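Local atomic coordinates of N5-Carboxyaminoimidazole ribonucleotide synthetase (PDB entry 3ORQ), a protein that catalyses the ATP-dependent carboxylation of 5-aminoimidazole ribonucleotide with bicarbonate, giving N5-carboxyaminoimidazole ribonucleotide in purine biosynthesis. Residues A[198-203]-A[208-213]; A[251-256]-A[291-296]; A[44-49]-A[342-347]; A[16-21]-A[68-73]; A[231-236]-A[258-263]. All coordinates share one frame; numbering follows the deposited sequence.

Interaction 1 of 5, residues A[198-203]-A[208-213]; sequences TVTRGN and TFFPLQ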
# COMPACT_ATOMS: atom_id res chain seq x y z
N THR A 198 16.72 10.02 2.08
CA THR A 198 16.50 8.58 2.00
C THR A 198 16.98 8.08 0.62
O THR A 198 16.77 8.75 -0.39
CB THR A 198 15.05 8.30 2.29
OG1 THR A 198 14.81 8.64 3.68
CG2 THR A 198 14.72 6.80 2.01
N VAL A 199 17.67 6.94 0.60
CA VAL A 199 18.39 6.48 -0.58
C VAL A 199 18.18 4.99 -0.75
O VAL A 199 17.97 4.26 0.24
CB VAL A 199 19.95 6.73 -0.44
CG1 VAL A 199 20.72 6.32 -1.69
CG2 VAL A 199 20.29 8.16 -0.06
N THR A 200 18.24 4.52 -1.99
CA THR A 200 18.19 3.07 -2.18
C THR A 200 19.29 2.67 -3.12
O THR A 200 19.48 3.27 -4.18
CB THR A 200 16.82 2.57 -2.76
OG1 THR A 200 15.73 2.99 -1.91
CG2 THR A 200 16.82 1.01 -2.78
N ARG A 201 20.00 1.62 -2.76
CA ARG A 201 21.11 1.15 -3.61
C ARG A 201 20.81 -0.28 -3.96
O ARG A 201 20.37 -1.05 -3.10
CB ARG A 201 22.44 1.22 -2.85
CG ARG A 201 23.40 2.22 -3.46
CD ARG A 201 24.80 2.07 -2.85
NE ARG A 201 25.73 1.62 -3.86
CZ ARG A 201 26.35 0.45 -3.88
NH1 ARG A 201 26.18 -0.45 -2.92
NH2 ARG A 201 27.16 0.20 -4.91
N GLY A 202 21.01 -0.65 -5.21
CA GLY A 202 20.65 -2.00 -5.61
C GLY A 202 21.74 -2.65 -6.45
O GLY A 202 22.90 -2.25 -6.42
N ASN A 203 21.34 -3.66 -7.19
CA ASN A 203 22.20 -4.41 -8.06
C ASN A 203 23.05 -3.58 -9.00
O ASN A 203 22.64 -2.53 -9.48
CB ASN A 203 21.30 -5.32 -8.91
CG ASN A 203 21.71 -6.73 -8.82
OD1 ASN A 203 22.81 -7.04 -8.35
ND2 ASN A 203 20.82 -7.64 -9.26
N THR A 208 19.21 5.42 -6.13
CA THR A 208 18.07 6.32 -6.30
C THR A 208 17.88 7.13 -5.03
O THR A 208 18.11 6.65 -3.94
CB THR A 208 16.77 5.54 -6.53
OG1 THR A 208 17.08 4.40 -7.33
CG2 THR A 208 15.73 6.39 -7.29
N PHE A 209 17.47 8.39 -5.20
CA PHE A 209 17.30 9.31 -4.11
C PHE A 209 15.85 9.77 -4.05
O PHE A 209 15.29 10.21 -5.06
CB PHE A 209 18.20 10.55 -4.32
CG PHE A 209 19.67 10.26 -4.28
CD1 PHE A 209 20.36 9.97 -5.45
CD2 PHE A 209 20.37 10.33 -3.07
CE1 PHE A 209 21.76 9.74 -5.42
CE2 PHE A 209 21.77 10.07 -3.02
CZ PHE A 209 22.46 9.79 -4.21
N PHE A 210 15.26 9.69 -2.86
CA PHE A 210 13.97 10.29 -2.60
C PHE A 210 14.14 11.80 -2.40
O PHE A 210 15.25 12.28 -2.19
CB PHE A 210 13.37 9.63 -1.31
CG PHE A 210 12.86 8.23 -1.57
CD1 PHE A 210 13.75 7.17 -1.69
CD2 PHE A 210 11.49 7.98 -1.77
CE1 PHE A 210 13.29 5.87 -1.98
CE2 PHE A 210 11.02 6.68 -2.08
CZ PHE A 210 11.91 5.64 -2.18
N PRO A 211 13.04 12.56 -2.51
CA PRO A 211 13.10 14.01 -2.23
C PRO A 211 13.65 14.29 -0.82
O PRO A 211 13.31 13.60 0.14
CB PRO A 211 11.61 14.45 -2.29
CG PRO A 211 10.80 13.17 -2.77
CD PRO A 211 11.81 12.17 -3.25
N LEU A 212 14.47 15.33 -0.70
CA LEU A 212 14.99 15.79 0.59
C LEU A 212 13.84 16.10 1.52
O LEU A 212 12.84 16.68 1.12
CB LEU A 212 15.85 17.03 0.40
CG LEU A 212 16.73 17.39 1.58
CD1 LEU A 212 17.93 16.39 1.81
CD2 LEU A 212 17.19 18.90 1.46
N GLN A 213 13.95 15.66 2.76
CA GLN A 213 12.87 15.82 3.69
C GLN A 213 13.31 16.65 4.89
O GLN A 213 14.48 16.61 5.29
CB GLN A 213 12.25 14.45 4.10
CG GLN A 213 13.21 13.33 4.40
CD GLN A 213 13.10 12.12 3.47
OE1 GLN A 213 12.42 12.12 2.45
NE2 GLN A 213 13.82 11.08 3.84
O HOH W 1 15.20 11.87 0.78
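Thr200 and Thr208 bind each other twice: Thr200 N donates to Thr208 O at 2.9 Å, and Thr208 N returns the bond to Thr200 O. One step along, Val199 and Phe209 form a non-hydrogen-bonded antiparallel pair, and the ladder goes on with Phe210 N bonded to Thr198 O at 3.0 Å.

The tight side is the face carrying Thr198, Thr200 and Phe210. The Phe210 ring turns an edge to the first strand: its CE1 lies 3.8 Å from Thr200 OG1, and Thr198 O is also near the ring plane, beside CD1. In Thr198 the hydroxyl stands beside the backbone N (chi1 -67°), which puts the methyl CG2 anti to that N and brings it to CD1 of the Phe210 ring, 3.8 Å away. Thr200 OG1 is itself taken up by the hydroxyls of Thr253 and Thr293, Thr198 OG1 by Thr255 OG1 and Thr208 OG1 by Pro304 O, so these three threonine hydroxyls are buried but paired.

These strands, 191-201 and 207-218, are a beta hairpin at the middle of the large antiparallel sheet of the ATP-grasp domain. On its other face the packing is sparser. Val199 and Phe209 run alongside each other in the same direction, with Val199 CG2 3.7 Å from Phe209 CD2; Phe209 is partly exposed, and helix 234-245 touches it through Lys238 and Val241.

Past Phe210 the direct backbone pairing gives way to water 1, which accepts from Thr198 N at 2.7 Å and donates to Pro211 O at 2.6 Å.

Interaction 2 of 5, residues A[251-256]-A[291-296]; sequences IGTFTV and FDTHIL
The one hydrogen bond between the two segments runs from Thr253 N to His294 ND1, 3.0 Å long and nearly straight at 174°. The strand N-H approaches the edge of the imidazole, tilted 20° from its plane. Because ND1 accepts here, the ring proton probably sits on NE2, whose partner is Thr78 OG1 in strand 76-79; with a bond at each nitrogen, the ring is fixed in rotation. It reaches the strand because CG stands anti to the backbone N of His294 (chi1 -171°).

Van der Waals contact supplements that bond. Thr253 CB is 3.7 Å from His294 ND1, and Gly252 CA lies at the same distance from it. With no side chain on Gly252, the imidazole can settle against the strand backbone.

A hydroxyl cluster makes up the third kind of contact. The Thr253 and Thr293 side chains cross at about a right angle, and their hydroxyls are joined through Thr200 OG1, which bonds to both. Thr253 OG1 has a further partner in Gln290 O.

The axes of strand 252-256 and helix 291-296 approach to 6.4 Å, their N-to-C directions 131° apart. This is a helix laid against the face of the ATP-grasp sheet, while its Phe291 rests on helix 22-33 of the preATP-grasp domain: a helix wedged between two domains, with His294 linking the sheet of one to that of the other.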
# COMPACT_ATOMS: atom_id res chain seq x y z
N ILE A 251 23.09 -1.90 0.52
CA ILE A 251 22.07 -2.36 -0.43
C ILE A 251 20.70 -2.16 0.25
O ILE A 251 20.60 -2.19 1.48
CB ILE A 251 22.25 -3.84 -0.82
CG1 ILE A 251 23.48 -4.01 -1.74
CG2 ILE A 251 20.99 -4.35 -1.52
CD1 ILE A 251 23.42 -3.16 -3.00
N GLY A 252 19.66 -1.91 -0.55
CA GLY A 252 18.33 -1.55 -0.07
C GLY A 252 18.28 -0.08 0.37
O GLY A 252 19.13 0.74 0.03
N THR A 253 17.29 0.26 1.18
CA THR A 253 17.11 1.64 1.60
C THR A 253 17.94 1.96 2.84
O THR A 253 17.99 1.16 3.78
CB THR A 253 15.61 1.91 1.81
OG1 THR A 253 14.99 1.86 0.52
CG2 THR A 253 15.33 3.29 2.47
N PHE A 254 18.59 3.12 2.83
CA PHE A 254 19.22 3.66 4.06
C PHE A 254 18.94 5.15 4.10
O PHE A 254 18.51 5.73 3.11
CB PHE A 254 20.73 3.35 4.11
CG PHE A 254 21.51 3.95 2.98
CD1 PHE A 254 21.49 3.38 1.71
CD2 PHE A 254 22.24 5.09 3.18
CE1 PHE A 254 22.20 3.95 0.64
CE2 PHE A 254 22.96 5.68 2.11
CZ PHE A 254 22.94 5.10 0.84
N THR A 255 19.12 5.76 5.26
CA THR A 255 18.81 7.17 5.41
C THR A 255 19.94 7.91 6.15
O THR A 255 20.42 7.46 7.17
CB THR A 255 17.49 7.37 6.21
OG1 THR A 255 16.43 6.65 5.57
CG2 THR A 255 17.11 8.87 6.31
N VAL A 256 20.33 9.06 5.62
CA VAL A 256 21.35 9.91 6.24
C VAL A 256 20.63 11.12 6.82
O VAL A 256 19.91 11.82 6.10
CB VAL A 256 22.39 10.37 5.20
CG1 VAL A 256 23.54 11.23 5.83
CG2 VAL A 256 22.96 9.20 4.45
N PHE A 291 9.80 1.61 1.02
CA PHE A 291 9.66 0.14 1.18
C PHE A 291 9.60 -0.59 -0.17
O PHE A 291 10.20 -1.67 -0.30
CB PHE A 291 8.43 -0.21 2.07
CG PHE A 291 8.46 0.49 3.38
CD1 PHE A 291 9.34 0.05 4.38
CD2 PHE A 291 7.75 1.69 3.57
CE1 PHE A 291 9.43 0.73 5.60
CE2 PHE A 291 7.82 2.38 4.79
CZ PHE A 291 8.65 1.89 5.81
N ASP A 292 8.91 0.00 -1.16
CA ASP A 292 8.88 -0.61 -2.48
C ASP A 292 10.31 -0.73 -2.99
O ASP A 292 10.74 -1.81 -3.38
CB ASP A 292 8.08 0.22 -3.49
CG ASP A 292 6.61 0.38 -3.10
OD1 ASP A 292 6.00 -0.53 -2.45
OD2 ASP A 292 6.07 1.48 -3.41
N THR A 293 11.05 0.37 -3.00
CA THR A 293 12.42 0.32 -3.50
C THR A 293 13.31 -0.61 -2.61
O THR A 293 14.22 -1.23 -3.07
CB THR A 293 13.04 1.71 -3.63
OG1 THR A 293 12.97 2.37 -2.36
CG2 THR A 293 12.29 2.54 -4.65
N HIS A 294 13.00 -0.73 -1.33
CA HIS A 294 13.79 -1.62 -0.50
C HIS A 294 13.69 -3.05 -1.01
O HIS A 294 14.70 -3.75 -1.15
CB HIS A 294 13.35 -1.56 0.96
CG HIS A 294 14.28 -2.30 1.89
ND1 HIS A 294 15.46 -1.76 2.33
CD2 HIS A 294 14.20 -3.53 2.45
CE1 HIS A 294 16.06 -2.60 3.15
NE2 HIS A 294 15.33 -3.70 3.22
N ILE A 295 12.46 -3.47 -1.32
CA ILE A 295 12.22 -4.84 -1.82
C ILE A 295 12.81 -5.02 -3.22
O ILE A 295 13.38 -6.09 -3.54
CB ILE A 295 10.70 -5.11 -1.93
CG1 ILE A 295 10.04 -4.91 -0.56
CG2 ILE A 295 10.45 -6.56 -2.47
CD1 ILE A 295 10.74 -5.68 0.64
N LEU A 296 12.66 -4.00 -4.06
CA LEU A 296 13.22 -4.07 -5.40
C LEU A 296 14.73 -4.32 -5.32
O LEU A 296 15.25 -5.20 -6.00
CB LEU A 296 12.93 -2.77 -6.19
CG LEU A 296 11.51 -2.57 -6.75
CD1 LEU A 296 11.44 -1.19 -7.34
CD2 LEU A 296 11.12 -3.69 -7.79

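Interaction 3 of 5, residues A[44-49]-A[342-347]; sequences SEDCPC and GKSERK. With POP (pyrophosphate 2-), chain E.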
# COMPACT_ATOMS: atom_id res chain seq x y z
N SER A 44 8.72 -10.89 19.95
CA SER A 44 7.41 -10.59 20.50
C SER A 44 6.27 -11.13 19.61
O SER A 44 6.19 -10.84 18.39
CB SER A 44 7.26 -9.09 20.74
OG SER A 44 5.91 -8.80 21.02
N GLU A 45 5.37 -11.89 20.23
CA GLU A 45 4.26 -12.48 19.51
C GLU A 45 3.19 -11.44 19.15
O GLU A 45 2.28 -11.74 18.36
CB GLU A 45 3.62 -13.61 20.33
CG GLU A 45 2.71 -13.14 21.44
CD GLU A 45 2.21 -14.28 22.32
OE1 GLU A 45 2.48 -15.46 21.97
OE2 GLU A 45 1.56 -13.98 23.35
N ASP A 46 3.31 -10.25 19.73
CA ASP A 46 2.41 -9.13 19.38
C ASP A 46 3.04 -8.18 18.36
O ASP A 46 2.48 -7.13 18.07
CB ASP A 46 2.00 -8.33 20.64
CG ASP A 46 1.21 -9.20 21.66
OD1 ASP A 46 0.26 -9.94 21.24
OD2 ASP A 46 1.56 -9.15 22.88
N CYS A 47 4.19 -8.54 17.81
CA CYS A 47 4.82 -7.66 16.84
C CYS A 47 3.84 -7.34 15.71
O CYS A 47 3.17 -8.23 15.21
CB CYS A 47 6.12 -8.24 16.29
SG CYS A 47 5.97 -9.68 15.18
N PRO A 48 3.79 -6.05 15.29
CA PRO A 48 2.95 -5.53 14.22
C PRO A 48 3.06 -6.29 12.88
O PRO A 48 2.12 -6.24 12.09
CB PRO A 48 3.47 -4.09 14.02
CG PRO A 48 4.20 -3.74 15.34
CD PRO A 48 4.68 -5.05 15.90
N CYS A 49 4.18 -6.94 12.61
CA CYS A 49 4.40 -7.55 11.27
C CYS A 49 3.85 -8.98 11.23
O CYS A 49 3.76 -9.60 10.17
CB CYS A 49 5.91 -7.55 10.96
SG CYS A 49 6.42 -8.12 9.28
N GLY A 342 -0.79 -1.09 15.01
CA GLY A 342 -1.46 -2.26 15.60
C GLY A 342 -0.76 -2.79 16.87
O GLY A 342 -1.02 -3.92 17.29
N LYS A 343 0.12 -1.98 17.48
CA LYS A 343 0.78 -2.39 18.71
C LYS A 343 -0.26 -2.50 19.87
O LYS A 343 -1.15 -1.63 20.00
CB LYS A 343 1.86 -1.42 19.05
CG LYS A 343 2.86 -1.22 17.93
CD LYS A 343 3.93 -0.24 18.28
CE LYS A 343 4.91 -0.20 17.13
NZ LYS A 343 6.11 0.63 17.43
N SER A 344 -0.21 -3.56 20.66
CA SER A 344 -1.28 -3.74 21.68
C SER A 344 -1.11 -2.93 22.96
O SER A 344 -2.08 -2.66 23.63
CB SER A 344 -1.54 -5.22 22.02
OG SER A 344 -0.37 -5.80 22.53
N GLU A 345 0.10 -2.51 23.28
CA GLU A 345 0.34 -1.74 24.50
C GLU A 345 0.65 -0.27 24.25
O GLU A 345 1.78 0.08 23.84
CB GLU A 345 1.46 -2.36 25.33
CG GLU A 345 1.36 -1.98 26.82
CD GLU A 345 2.60 -2.36 27.66
OE1 GLU A 345 3.62 -2.79 27.07
OE2 GLU A 345 2.55 -2.21 28.91
N ARG A 346 -0.33 0.59 24.48
CA ARG A 346 -0.10 2.02 24.30
C ARG A 346 0.77 2.66 25.42
O ARG A 346 0.45 2.52 26.61
CB ARG A 346 -1.44 2.76 24.18
CG ARG A 346 -1.25 4.27 23.94
CD ARG A 346 -2.54 5.04 23.85
NE ARG A 346 -3.43 4.50 22.85
CZ ARG A 346 -4.65 5.00 22.59
NH1 ARG A 346 -5.11 6.09 23.22
NH2 ARG A 346 -5.39 4.40 21.68
N LYS A 347 1.85 3.36 25.05
CA LYS A 347 2.63 4.15 26.00
C LYS A 347 2.84 5.54 25.41
O LYS A 347 2.87 5.71 24.19
CB LYS A 347 3.99 3.54 26.31
CG LYS A 347 4.02 2.06 26.51
CD LYS A 347 5.40 1.58 26.96
CE LYS A 347 5.53 0.04 26.79
NZ LYS A 347 6.74 -0.57 27.45
P1 POP E . 9.83 0.84 22.26
O1 POP E . 10.98 0.32 23.11
O2 POP E . 8.64 1.28 23.08
O3 POP E . 10.30 2.00 21.40
O POP E . 9.45 -0.45 21.37
P2 POP E . 8.85 -0.33 19.89
O4 POP E . 9.97 -0.00 18.92
O5 POP E . 7.78 0.73 19.89
O6 POP E . 8.22 -1.65 19.56
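Pro48 and Lys343 touch where a loop of the Rossmann-like preATP-grasp domain meets a loop of the C-terminal domain, beside a bound pyrophosphate. The two side chains pass at a slant, with the proline CG 3.9 Å from Lys343 CG and about as close to its CE. Lys343 is stretched out fully beyond CG, so its aliphatic chain runs past the proline ring and delivers NZ to pyrophosphate O5 at 3.0 Å.

Nearer the solvent, Asp46 and Ser344 only approach each other: Ser344 OG is 3.8 Å from Asp46 CG.

In the next shell, Gln22 OE1 and Lys351 O also take bonds from Lys343 NZ and help to aim the ammonium group, while Arg350 NE provides the pyrophosphate with a second hydrogen bond. The gathered positive charge suits the anion. Backbone pairing of Cys49 with Gly20 ties the first loop to the glycine-rich turn after strand 14-18.

What shapes that loop is a type I turn from Ser44 to Cys47, closed by Cys47 N to Ser44 O at 3.1 Å. Over it lies an ST turn, in which Ser44 OG accepts from Asp46 N at 3.2 Å.

Interaction 4 of 5, residues A[16-21]-A[68-73]; sequences GIIGGG and NQLGQK
The only flat groups where Leu70 meets Gly16 and Ile18 are backbone peptides, since no ring is involved. Leu70 CD1 comes up to the peptide joining Gly16 to Ile17, and stands 4.5 Å from Ile17 N and 4.0 Å from Gly16 CA.

The other branch of the leucine does the side-chain packing: CD2 rests on Ile18 CG1 at 3.7 Å, the two side chains meeting at a slant. Leu70 reaches out from its helix with CG anti to the backbone N (chi1 -179°), and its methyls fork over the strand, one taking the glycine and one the isoleucine. The bare CA of Gly16 lets the leucine come this near. The side-chain contact is apolar and buried, and on the helix side Leu70 alone touches the strand.

Strand 14-18 is central in the four-stranded parallel sheet of the preATP-grasp domain, a Rossmann-like unit. It lies between strands 37-42 and 76-79, and Leu70 also touches Val39 of the former. The axis of helix segment 68-73 passes about 9 Å from that of strand 16-18, nearly antiparallel at 157°; the helix leads into strand 76-79. Ile17 points to the other face, onto Met27 and Ala28 of helix 22-33, so the strand is covered by helices on both faces.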
# COMPACT_ATOMS: atom_id res chain seq x y z
N GLY A 16 13.14 -13.05 4.01
CA GLY A 16 13.24 -13.10 5.46
C GLY A 16 13.48 -11.72 6.04
O GLY A 16 14.26 -10.94 5.48
N ILE A 17 12.78 -11.40 7.14
CA ILE A 17 12.92 -10.11 7.82
C ILE A 17 13.26 -10.32 9.27
O ILE A 17 12.49 -10.91 10.04
CB ILE A 17 11.64 -9.23 7.76
CG1 ILE A 17 11.23 -8.90 6.31
CG2 ILE A 17 11.87 -7.90 8.46
CD1 ILE A 17 9.89 -8.07 6.27
N ILE A 18 14.39 -9.78 9.68
CA ILE A 18 14.74 -9.82 11.09
C ILE A 18 14.19 -8.55 11.73
O ILE A 18 14.69 -7.44 11.44
CB ILE A 18 16.26 -9.88 11.25
CG1 ILE A 18 16.80 -11.07 10.43
CG2 ILE A 18 16.61 -9.98 12.74
CD1 ILE A 18 18.36 -11.12 10.35
N GLY A 19 13.19 -8.71 12.60
CA GLY A 19 12.52 -7.55 13.24
C GLY A 19 11.10 -7.39 12.70
O GLY A 19 10.89 -7.30 11.49
N GLY A 20 10.12 -7.35 13.60
CA GLY A 20 8.73 -7.28 13.21
C GLY A 20 8.02 -6.04 13.66
O GLY A 20 6.82 -6.05 13.90
N GLY A 21 8.75 -4.95 13.79
CA GLY A 21 8.18 -3.69 14.20
C GLY A 21 7.44 -3.14 13.00
O GLY A 21 7.18 -3.87 12.02
N ASN A 68 19.23 -19.21 11.87
CA ASN A 68 19.48 -20.21 10.86
C ASN A 68 18.23 -20.83 10.21
O ASN A 68 18.21 -21.04 8.99
CB ASN A 68 20.44 -21.26 11.34
CG ASN A 68 21.86 -20.91 10.98
OD1 ASN A 68 22.33 -21.24 9.88
ND2 ASN A 68 22.56 -20.19 11.89
N GLN A 69 17.22 -21.12 11.03
CA GLN A 69 15.92 -21.51 10.51
C GLN A 69 15.35 -20.44 9.57
O GLN A 69 14.80 -20.77 8.52
CB GLN A 69 14.96 -21.83 11.65
CG GLN A 69 15.14 -23.26 12.20
CD GLN A 69 14.98 -24.34 11.10
OE1 GLN A 69 15.96 -24.89 10.59
NE2 GLN A 69 13.73 -24.63 10.74
N LEU A 70 15.51 -19.18 9.92
CA LEU A 70 15.10 -18.11 9.03
C LEU A 70 15.82 -18.22 7.68
O LEU A 70 15.18 -18.16 6.62
CB LEU A 70 15.33 -16.75 9.65
CG LEU A 70 14.89 -15.59 8.76
CD1 LEU A 70 13.37 -15.59 8.60
CD2 LEU A 70 15.33 -14.32 9.38
N GLY A 71 17.14 -18.42 7.71
CA GLY A 71 17.91 -18.58 6.49
C GLY A 71 17.54 -19.80 5.68
O GLY A 71 17.57 -19.74 4.46
N GLN A 72 17.20 -20.90 6.35
CA GLN A 72 16.78 -22.11 5.65
C GLN A 72 15.47 -21.90 4.87
O GLN A 72 15.22 -22.57 3.87
CB GLN A 72 16.60 -23.28 6.63
CG GLN A 72 17.90 -23.99 7.04
CD GLN A 72 18.54 -24.78 5.89
OE1 GLN A 72 17.91 -25.68 5.33
NE2 GLN A 72 19.79 -24.44 5.54
N LYS A 73 14.63 -20.97 5.33
CA LYS A 73 13.32 -20.77 4.70
C LYS A 73 13.30 -19.72 3.59
O LYS A 73 12.32 -19.62 2.86
CB LYS A 73 12.31 -20.37 5.77
CG LYS A 73 12.06 -21.44 6.81
CD LYS A 73 11.22 -20.92 7.98
CE LYS A 73 11.16 -21.93 9.10
NZ LYS A 73 10.50 -23.16 8.61

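Interaction 5 of 5, residues A[231-236]-A[258-263]; sequences IDKTAE and FFIDSN. With ADP (adenosine-5'-diphosphate), chain D.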
# COMPACT_ATOMS: atom_id res chain seq x y z
N ILE A 231 14.47 24.13 2.56
CA ILE A 231 15.82 24.65 2.40
C ILE A 231 16.58 23.81 1.36
O ILE A 231 16.55 22.58 1.39
CB ILE A 231 16.52 24.69 3.75
CG1 ILE A 231 18.00 24.99 3.60
CG2 ILE A 231 16.32 23.40 4.52
CD1 ILE A 231 18.67 25.22 4.94
N ASP A 232 17.25 24.47 0.43
CA ASP A 232 17.88 23.78 -0.68
C ASP A 232 19.23 23.20 -0.29
O ASP A 232 20.23 23.91 -0.27
CB ASP A 232 18.03 24.74 -1.86
CG ASP A 232 18.63 24.07 -3.09
OD1 ASP A 232 18.37 22.85 -3.31
OD2 ASP A 232 19.35 24.78 -3.84
N LYS A 233 19.25 21.90 0.01
CA LYS A 233 20.50 21.22 0.37
C LYS A 233 20.68 19.90 -0.37
O LYS A 233 21.63 19.15 -0.11
CB LYS A 233 20.56 21.01 1.89
CG LYS A 233 20.95 22.24 2.74
CD LYS A 233 22.35 22.74 2.34
CE LYS A 233 22.81 23.88 3.24
NZ LYS A 233 24.21 24.30 2.92
N THR A 234 19.77 19.60 -1.30
CA THR A 234 19.78 18.32 -2.03
C THR A 234 21.16 17.99 -2.61
O THR A 234 21.75 16.93 -2.30
CB THR A 234 18.74 18.32 -3.17
OG1 THR A 234 17.44 18.44 -2.61
CG2 THR A 234 18.80 17.07 -4.00
N ALA A 235 21.70 18.90 -3.42
CA ALA A 235 22.96 18.67 -4.07
C ALA A 235 24.09 18.42 -3.04
O ALA A 235 24.89 17.49 -3.21
CB ALA A 235 23.30 19.85 -5.04
N GLU A 236 24.17 19.23 -1.99
CA GLU A 236 25.24 19.04 -1.01
C GLU A 236 25.03 17.73 -0.21
O GLU A 236 25.97 16.97 0.10
CB GLU A 236 25.36 20.26 -0.09
CG GLU A 236 26.57 20.22 0.84
CD GLU A 236 26.71 21.46 1.73
OE1 GLU A 236 25.91 22.42 1.60
OE2 GLU A 236 27.64 21.48 2.56
N PHE A 258 20.99 14.87 8.64
CA PHE A 258 21.92 16.01 8.61
C PHE A 258 21.48 17.15 9.52
O PHE A 258 20.29 17.36 9.73
CB PHE A 258 22.05 16.63 7.21
CG PHE A 258 22.46 15.68 6.13
CD1 PHE A 258 21.54 14.82 5.55
CD2 PHE A 258 23.76 15.70 5.62
CE1 PHE A 258 21.91 13.96 4.51
CE2 PHE A 258 24.15 14.86 4.61
CZ PHE A 258 23.21 13.98 4.04
N PHE A 259 22.45 17.92 10.01
CA PHE A 259 22.19 19.17 10.67
C PHE A 259 22.53 20.34 9.75
O PHE A 259 23.53 20.32 9.03
CB PHE A 259 23.03 19.29 11.96
CG PHE A 259 22.73 18.25 12.98
CD1 PHE A 259 21.46 17.68 13.08
CD2 PHE A 259 23.72 17.84 13.87
CE1 PHE A 259 21.17 16.70 14.05
CE2 PHE A 259 23.45 16.86 14.85
CZ PHE A 259 22.15 16.30 14.95
N ILE A 260 21.72 21.38 9.77
CA ILE A 260 22.20 22.64 9.22
C ILE A 260 22.34 23.75 10.30
O ILE A 260 21.39 24.03 11.05
CB ILE A 260 21.41 23.07 7.96
CG1 ILE A 260 20.54 24.27 8.27
CG2 ILE A 260 20.66 21.88 7.21
CD1 ILE A 260 21.05 25.50 7.61
N ASP A 261 23.53 24.34 10.38
CA ASP A 261 23.90 25.48 11.28
C ASP A 261 22.96 26.66 11.36
O ASP A 261 22.13 26.86 10.48
CB ASP A 261 25.23 26.11 10.80
CG ASP A 261 26.39 25.67 11.62
OD1 ASP A 261 26.19 24.76 12.47
OD2 ASP A 261 27.49 26.22 11.45
N SER A 262 23.17 27.50 12.37
CA SER A 262 22.68 28.88 12.35
C SER A 262 23.28 29.64 11.15
O SER A 262 22.70 30.61 10.66
CB SER A 262 23.03 29.58 13.65
OG SER A 262 24.43 29.53 13.88
N ASN A 263 24.42 29.14 10.68
CA ASN A 263 25.13 29.72 9.54
C ASN A 263 25.02 28.95 8.22
O ASN A 263 25.87 29.09 7.34
CB ASN A 263 26.60 29.94 9.90
CG ASN A 263 26.84 31.31 10.47
OD1 ASN A 263 27.22 32.23 9.73
ND2 ASN A 263 26.59 31.48 11.76
PB ADP D . 18.86 9.42 18.17
O1B ADP D . 19.84 8.50 17.49
O2B ADP D . 17.72 9.99 17.37
O3B ADP D . 18.42 8.87 19.50
PA ADP D . 20.41 11.74 17.61
O1A ADP D . 21.90 11.67 17.84
O2A ADP D . 19.88 11.54 16.21
O3A ADP D . 19.68 10.72 18.64
O5' ADP D . 19.82 13.14 18.15
C5' ADP D . 18.43 13.35 18.29
C4' ADP D . 18.15 14.84 18.21
O4' ADP D . 18.89 15.56 19.23
C3' ADP D . 18.58 15.45 16.87
O3' ADP D . 17.58 15.37 15.85
C2' ADP D . 18.86 16.90 17.26
O2' ADP D . 17.69 17.68 17.13
C1' ADP D . 19.32 16.83 18.71
N9 ADP D . 20.79 16.83 18.63
C8 ADP D . 21.57 15.72 18.63
N7 ADP D . 22.88 16.03 18.51
C5 ADP D . 22.94 17.39 18.45
C6 ADP D . 24.03 18.39 18.33
N6 ADP D . 25.32 17.96 18.25
N1 ADP D . 23.67 19.70 18.29
C2 ADP D . 22.38 20.10 18.36
N3 ADP D . 21.33 19.25 18.47
C4 ADP D . 21.56 17.91 18.52
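Behind the adenine pocket of the ATP-grasp domain, Ile231 and Ile260 meet tip to tip, their CD1 methyls 3.6 Å apart. The same strand sends Phe259 to the nucleotide: its CZ is 3.6 Å from ADP N7, with the ring oblique to the base, and its CE1 comes near the ribose at C2' and C3'. Strand 258-261 thus has a ligand side and a packing side.

Ile231 extends fully, CG1 anti to the backbone N (chi1 170°), which carries its terminal methyl to the strand. Lys233 adds a looser touch, CG to Ile260 CG2 at 4.5 Å.

Here the loop leading into helix 234-245 packs through its side chains on strand 252-261 of the large ATP-grasp sheet. Lys233 occupies the N-cap position of that helix. Its NZ forms a salt bridge with Glu236 OE1 at 2.9 Å; NZ approaches OE1 from its syn side, 24° out of the carboxylate plane. It also binds Asn264 O just past the strand, so the charged end ties the helix start to the turn beyond Ile260.

On the ligand side, Leu189 and Glu194 pack against Phe259; Leu189 N and Glu194 OE2 also hydrogen-bond to the ADP.

In the fold
Along the chain, interaction 4 closes first, then come interaction 1 and the interleaved pair 2 and 5, while interaction 3, linking residues 44-49 to 342-347, encloses 1, 2 and 5 and interleaves with 4. Interactions 1, 2 and 5 belong to the large antiparallel sheet: strands 191-201 and 252-261 are neighbours, and 2 and 5 use opposite ends of strand 252-261, their centres about 23 Å apart. Interactions 1 and 2 touch, centres about 7 Å apart. Interactions 3 and 4 adjoin through the Gly20 to Cys49 backbone pairing on the preATP-grasp side, and 3 and 5 lie about 36 Å apart, centre to centre. Phe259 and Lys343 thus reach ADP and pyrophosphate from opposite sides of the chain's centre.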